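Local coordinates for uncharacterized protein MJ1460 (Methanocaldococcus jannaschii DSM 2661, PDB 2OSO) that is of unknown function but binds a zinc ion through a V4R domain, which may serve to sense or hold a small molecule, at residues 134-139 / 153-158; 83-88 / 101-106. The protein carries 3 engineered substitutions. All coordinates share one frame; numbering follows the deposited sequence.

Contact 1 of 2, residues 134-139 / 153-158; sequences YYFVVN and FEVKEV. Engineered in segment 134-139: Tyr134 (natural residue Lys), Tyr135 (natural residue Lys).
The beta hairpin of strands 135-142 and 151-158 pairs here, Phe136 with Glu157 and Val138 with Val155 at non-hydrogen-bonded positions, Val137 with Lys156 and Asn139 with Glu154 at hydrogen-bonded ones. Asn139 and Glu154 exchange two backbone bonds, and Val137 N reaches Lys156 O at 2.8 Å. Val137 O receives Lys156 N at 2.9 Å and, as the end of the lysine chain folds back toward strand 135-142, also a weak bond from Lys156 NZ (3.4 Å). On the face that carries Phe136, Val138, Val155 and Glu157, the first three make apolar contacts. CD1 of the Phe136 ring meets Val155 CG1 at 3.4 Å; that methyl lies anti to its backbone N (chi1 -178°). Farther along, Val138 CG1 packs on Phe153 CB at 3.7 Å. The other face carries Val137 CG2 against Val158 CG1 and the Asn139 amide alongside the Glu154 carboxylate, their planes 40° apart. At the Tyr135 end, Val158 N bonds to Tyr135 O at 3.0 Å, and a water takes the N-H of Tyr135 and donates to Val158 O. Tyr134, an engineered residue, lays one ring face on the Glu157 carboxylate: the planes are 6° apart, with OE2 3.7 Å above the ring centre. Tyr135, also engineered, turns a ring edge to Val158 O. Helix 118-132 covers Phe136 through Leu128 and Val138 through Ala125. Val138 N-H gives a hydrogen bond to Tyr54 OH, while strand 98-103 flanks strand 151-158 through backbone bonds of Phe153 with Ile100 and Val155 with Tyr98.

Contact 2 of 2, residues 83-88 / 101-106; sequences DLEIDE and KLSNPP
Leu84 and Leu102 both have CG anti to the backbone N, and chi2 of 46° and 72° turns their CD1 methyls to each other at 3.9 Å; the two side chains cross at a slant. Leu84 CD1 also lies 3.7 Å from Lys101 O, and Leu102 CD1 rests against the backbone of Asp83. Glu85 instead has CG beside its backbone N, anti to the carbonyl carbon, and an extended chain beyond it lifts the carboxylate off the sheet face it shares with Lys101 and Ser103, leaning toward strand 98-103. There OE1 lies 4.0 Å from Lys101 CB, and OE2 is 3.3 Å from Ser103 OG, a weak and unsettled bond. The firmer partner of Glu85 is Lys150, which forms a salt bridge with OE1. These residues belong to strand 83-85, outermost within the chain in the antiparallel sheet, and to strand 98-103 beside it. Leu84 and Leu102 form the non-hydrogen-bonded pair, with hydrogen-bonded pairs before and after it. Asp83 N gives to Ser103 O at 2.8 Å and Ser103 N returns to Asp83 O; Glu85 N gives to Lys101 O at 2.8 Å in a nearly straight bond (177°), and Lys101 N returns to Glu85 O at 3.1 Å. Where strand 98-103 ends, a water donates to Asp83 OD2 at 2.8 Å and is weakly bonded by Asn104 ND2. Asp83 OD1 makes a salt bridge with Lys77, and Gln108 takes the Asn104 amide oxygen as its acceptor. Leu84 packs on Leu72 and Phe76 of helix 69-79 and on Leu124 of helix 118-132. Asn104 O accepts a hydrogen bond from Lys26 of the second subunit.

How the contacts relate
Contacts 1 and 2 lie at the two outer edges, within this chain, of one antiparallel sheet, their centres 16 Å apart, and follow one another along the chain. Strands 98-103 and 151-158 are the two inner strands, so each contact pairs one of them with an outer strand. The contacts touch where Phe153 CE1 packs on Leu102 CB at 3.8 Å; both residues also rest on Ile120 of helix 118-132. This junction lies near the zinc ion held by His117, Glu140, Cys143 and Cys151: the side chain of Phe153 is about 5 Å from the metal and that of Leu102 about 6 Å. Pro106 O accepts a hydrogen bond from His117 NE2, linking 101-106 to a zinc ligand.

Contact 1 of 2, residues 134-139 / 153-158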
# COMPACT_ATOMS: atom_id res chain seq x y z
N TYR A 134 27.61 1.12 4.03
CA TYR A 134 27.78 2.40 3.32
C TYR A 134 26.45 3.06 2.99
O TYR A 134 25.43 2.37 2.89
CB TYR A 134 28.55 2.21 2.01
CG TYR A 134 29.86 1.49 2.16
CD1 TYR A 134 30.80 1.91 3.10
CD2 TYR A 134 30.17 0.40 1.37
CE1 TYR A 134 32.02 1.26 3.25
CE2 TYR A 134 31.38 -0.26 1.50
CZ TYR A 134 32.31 0.18 2.43
OH TYR A 134 33.52 -0.47 2.57
N TYR A 135 26.46 4.39 2.87
CA TYR A 135 25.35 5.15 2.29
C TYR A 135 25.40 4.91 0.81
O TYR A 135 26.48 5.02 0.21
CB TYR A 135 25.49 6.67 2.49
CG TYR A 135 25.46 7.13 3.92
CD1 TYR A 135 24.41 6.76 4.77
CD2 TYR A 135 26.45 7.96 4.41
CE1 TYR A 135 24.37 7.19 6.10
CE2 TYR A 135 26.43 8.40 5.75
CZ TYR A 135 25.37 8.02 6.58
OH TYR A 135 25.33 8.46 7.90
N PHE A 136 24.25 4.60 0.21
CA PHE A 136 24.12 4.42 -1.24
C PHE A 136 23.12 5.39 -1.84
O PHE A 136 22.09 5.71 -1.22
CB PHE A 136 23.69 3.00 -1.59
CG PHE A 136 24.75 1.95 -1.32
CD1 PHE A 136 25.69 1.62 -2.29
CD2 PHE A 136 24.82 1.32 -0.08
CE1 PHE A 136 26.66 0.67 -2.04
CE2 PHE A 136 25.81 0.34 0.18
CZ PHE A 136 26.71 0.02 -0.80
N VAL A 137 23.42 5.85 -3.07
CA VAL A 137 22.40 6.48 -3.91
C VAL A 137 22.12 5.61 -5.14
O VAL A 137 23.02 5.20 -5.83
CB VAL A 137 22.82 7.88 -4.38
CG1 VAL A 137 21.87 8.39 -5.40
CG2 VAL A 137 22.92 8.85 -3.15
N VAL A 138 20.84 5.35 -5.40
CA VAL A 138 20.40 4.45 -6.49
C VAL A 138 19.53 5.25 -7.44
O VAL A 138 18.54 5.90 -7.04
CB VAL A 138 19.67 3.21 -5.92
CG1 VAL A 138 19.18 2.21 -7.05
CG2 VAL A 138 20.58 2.50 -4.90
N ASN A 139 19.93 5.24 -8.71
CA ASN A 139 19.28 6.02 -9.72
C ASN A 139 18.88 5.11 -10.90
O ASN A 139 19.69 4.41 -11.45
CB ASN A 139 20.22 7.13 -10.16
CG ASN A 139 19.64 8.00 -11.26
OD1 ASN A 139 18.47 8.42 -11.20
ND2 ASN A 139 20.46 8.31 -12.26
N PHE A 153 19.22 -0.05 -12.70
CA PHE A 153 19.56 0.87 -11.62
C PHE A 153 21.09 0.98 -11.47
O PHE A 153 21.80 -0.03 -11.37
CB PHE A 153 18.95 0.39 -10.31
CG PHE A 153 17.43 0.19 -10.35
CD1 PHE A 153 16.88 -1.04 -10.78
CD2 PHE A 153 16.57 1.18 -9.93
CE1 PHE A 153 15.48 -1.25 -10.79
CE2 PHE A 153 15.14 0.99 -9.97
CZ PHE A 153 14.62 -0.24 -10.36
N GLU A 154 21.55 2.23 -11.42
CA GLU A 154 22.93 2.61 -11.12
C GLU A 154 23.09 2.78 -9.59
O GLU A 154 22.32 3.56 -8.97
CB GLU A 154 23.14 3.96 -11.78
CG GLU A 154 24.43 4.28 -12.37
CD GLU A 154 24.24 5.38 -13.44
OE1 GLU A 154 23.55 6.40 -13.10
OE2 GLU A 154 24.67 5.19 -14.60
N VAL A 155 24.05 2.05 -8.99
CA VAL A 155 24.28 2.08 -7.52
C VAL A 155 25.60 2.76 -7.22
O VAL A 155 26.66 2.29 -7.66
CB VAL A 155 24.32 0.65 -6.87
CG1 VAL A 155 24.52 0.75 -5.31
CG2 VAL A 155 23.08 -0.13 -7.21
N LYS A 156 25.54 3.83 -6.44
CA LYS A 156 26.68 4.66 -6.10
C LYS A 156 26.87 4.73 -4.61
O LYS A 156 25.92 4.90 -3.85
CB LYS A 156 26.47 6.08 -6.58
CG LYS A 156 26.64 6.27 -8.08
CD LYS A 156 26.18 7.67 -8.51
CE LYS A 156 24.66 7.86 -8.34
NZ LYS A 156 23.78 6.70 -8.80
N GLU A 157 28.12 4.62 -4.20
CA GLU A 157 28.47 4.68 -2.80
C GLU A 157 28.76 6.15 -2.54
O GLU A 157 29.44 6.81 -3.35
CB GLU A 157 29.71 3.81 -2.62
CG GLU A 157 29.97 3.33 -1.27
CD GLU A 157 31.36 2.73 -1.12
OE1 GLU A 157 31.64 1.69 -1.76
OE2 GLU A 157 32.15 3.29 -0.33
N VAL A 158 28.28 6.69 -1.43
CA VAL A 158 28.43 8.10 -1.15
C VAL A 158 28.80 8.35 0.31
O VAL A 158 28.46 7.55 1.19
CB VAL A 158 27.09 8.86 -1.50
CG1 VAL A 158 26.79 8.76 -3.01
CG2 VAL A 158 25.91 8.33 -0.68
O HOH W 1 29.30 5.41 2.81

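Contact 2 of 2, residues 83-88 / 101-106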
# COMPACT_ATOMS: atom_id res chain seq x y z
N ASP A 83 12.02 -10.02 -10.37
CA ASP A 83 13.27 -10.78 -10.26
C ASP A 83 14.44 -9.83 -10.35
O ASP A 83 14.77 -9.30 -11.42
CB ASP A 83 13.38 -11.82 -11.38
CG ASP A 83 12.14 -12.67 -11.49
OD1 ASP A 83 11.93 -13.58 -10.66
OD2 ASP A 83 11.36 -12.42 -12.41
N LEU A 84 15.09 -9.65 -9.22
CA LEU A 84 16.18 -8.73 -9.06
C LEU A 84 17.47 -9.46 -9.50
O LEU A 84 17.76 -10.55 -9.06
CB LEU A 84 16.24 -8.33 -7.57
CG LEU A 84 16.86 -7.03 -7.09
CD1 LEU A 84 16.39 -5.85 -7.92
CD2 LEU A 84 16.59 -6.83 -5.54
N GLU A 85 18.20 -8.85 -10.43
CA GLU A 85 19.45 -9.39 -10.95
C GLU A 85 20.61 -8.61 -10.34
O GLU A 85 20.81 -7.44 -10.64
CB GLU A 85 19.46 -9.32 -12.49
CG GLU A 85 18.31 -10.08 -13.12
CD GLU A 85 18.24 -10.01 -14.66
OE1 GLU A 85 19.15 -9.45 -15.33
OE2 GLU A 85 17.24 -10.53 -15.18
N ILE A 86 21.35 -9.28 -9.46
CA ILE A 86 22.52 -8.71 -8.76
C ILE A 86 23.61 -9.77 -8.72
O ILE A 86 23.37 -10.87 -8.21
CB ILE A 86 22.20 -8.32 -7.27
CG1 ILE A 86 20.80 -7.69 -7.13
CG2 ILE A 86 23.31 -7.44 -6.69
CD1 ILE A 86 20.52 -6.98 -5.77
N ASP A 87 24.78 -9.44 -9.26
CA ASP A 87 25.97 -10.28 -9.16
C ASP A 87 26.76 -9.86 -7.92
O ASP A 87 27.55 -8.93 -7.96
CB ASP A 87 26.81 -10.09 -10.41
CG ASP A 87 27.99 -11.10 -10.51
OD1 ASP A 87 28.37 -11.68 -9.47
OD2 ASP A 87 28.51 -11.30 -11.64
N GLU A 88 26.56 -10.59 -6.82
CA GLU A 88 27.18 -10.28 -5.54
C GLU A 88 28.71 -10.42 -5.51
O GLU A 88 29.41 -9.60 -4.91
CB GLU A 88 26.58 -11.22 -4.52
CG GLU A 88 27.24 -11.23 -3.19
CD GLU A 88 26.48 -12.09 -2.22
OE1 GLU A 88 25.46 -12.70 -2.63
OE2 GLU A 88 26.88 -12.13 -1.05
N LYS A 101 19.64 -4.97 -12.08
CA LYS A 101 18.50 -4.94 -12.97
C LYS A 101 17.28 -5.54 -12.28
O LYS A 101 17.39 -6.40 -11.40
CB LYS A 101 18.81 -5.66 -14.27
CG LYS A 101 20.06 -5.16 -15.07
CD LYS A 101 19.93 -5.59 -16.56
CE LYS A 101 21.21 -5.40 -17.44
NZ LYS A 101 21.09 -6.08 -18.82
N LEU A 102 16.11 -5.08 -12.69
CA LEU A 102 14.87 -5.71 -12.31
C LEU A 102 14.00 -6.21 -13.52
O LEU A 102 13.72 -5.48 -14.50
CB LEU A 102 14.11 -4.79 -11.35
CG LEU A 102 12.80 -5.30 -10.74
CD1 LEU A 102 12.96 -6.41 -9.68
CD2 LEU A 102 12.08 -4.07 -10.16
N SER A 103 13.68 -7.50 -13.48
CA SER A 103 12.79 -8.16 -14.45
C SER A 103 11.39 -8.33 -13.87
O SER A 103 11.25 -8.63 -12.69
CB SER A 103 13.30 -9.57 -14.77
OG SER A 103 14.13 -9.54 -15.89
N ASN A 104 10.37 -8.22 -14.71
CA ASN A 104 8.94 -8.37 -14.30
C ASN A 104 8.51 -7.44 -13.13
O ASN A 104 7.94 -7.91 -12.12
CB ASN A 104 8.64 -9.85 -14.00
CG ASN A 104 7.15 -10.20 -14.03
OD1 ASN A 104 6.36 -9.59 -14.75
ND2 ASN A 104 6.77 -11.17 -13.21
N PRO A 105 8.78 -6.13 -13.26
CA PRO A 105 8.49 -5.15 -12.20
C PRO A 105 6.99 -4.81 -12.20
O PRO A 105 6.26 -5.26 -13.06
CB PRO A 105 9.30 -3.95 -12.62
CG PRO A 105 9.17 -3.99 -14.15
CD PRO A 105 9.26 -5.46 -14.49
N PRO A 106 6.52 -4.07 -11.19
CA PRO A 106 5.14 -3.58 -11.27
C PRO A 106 4.98 -2.47 -12.32
O PRO A 106 5.97 -1.98 -12.87
CB PRO A 106 4.84 -3.06 -9.84
CG PRO A 106 6.01 -3.33 -9.05
CD PRO A 106 7.15 -3.74 -9.89
O HOH W 2 8.94 -12.68 -10.95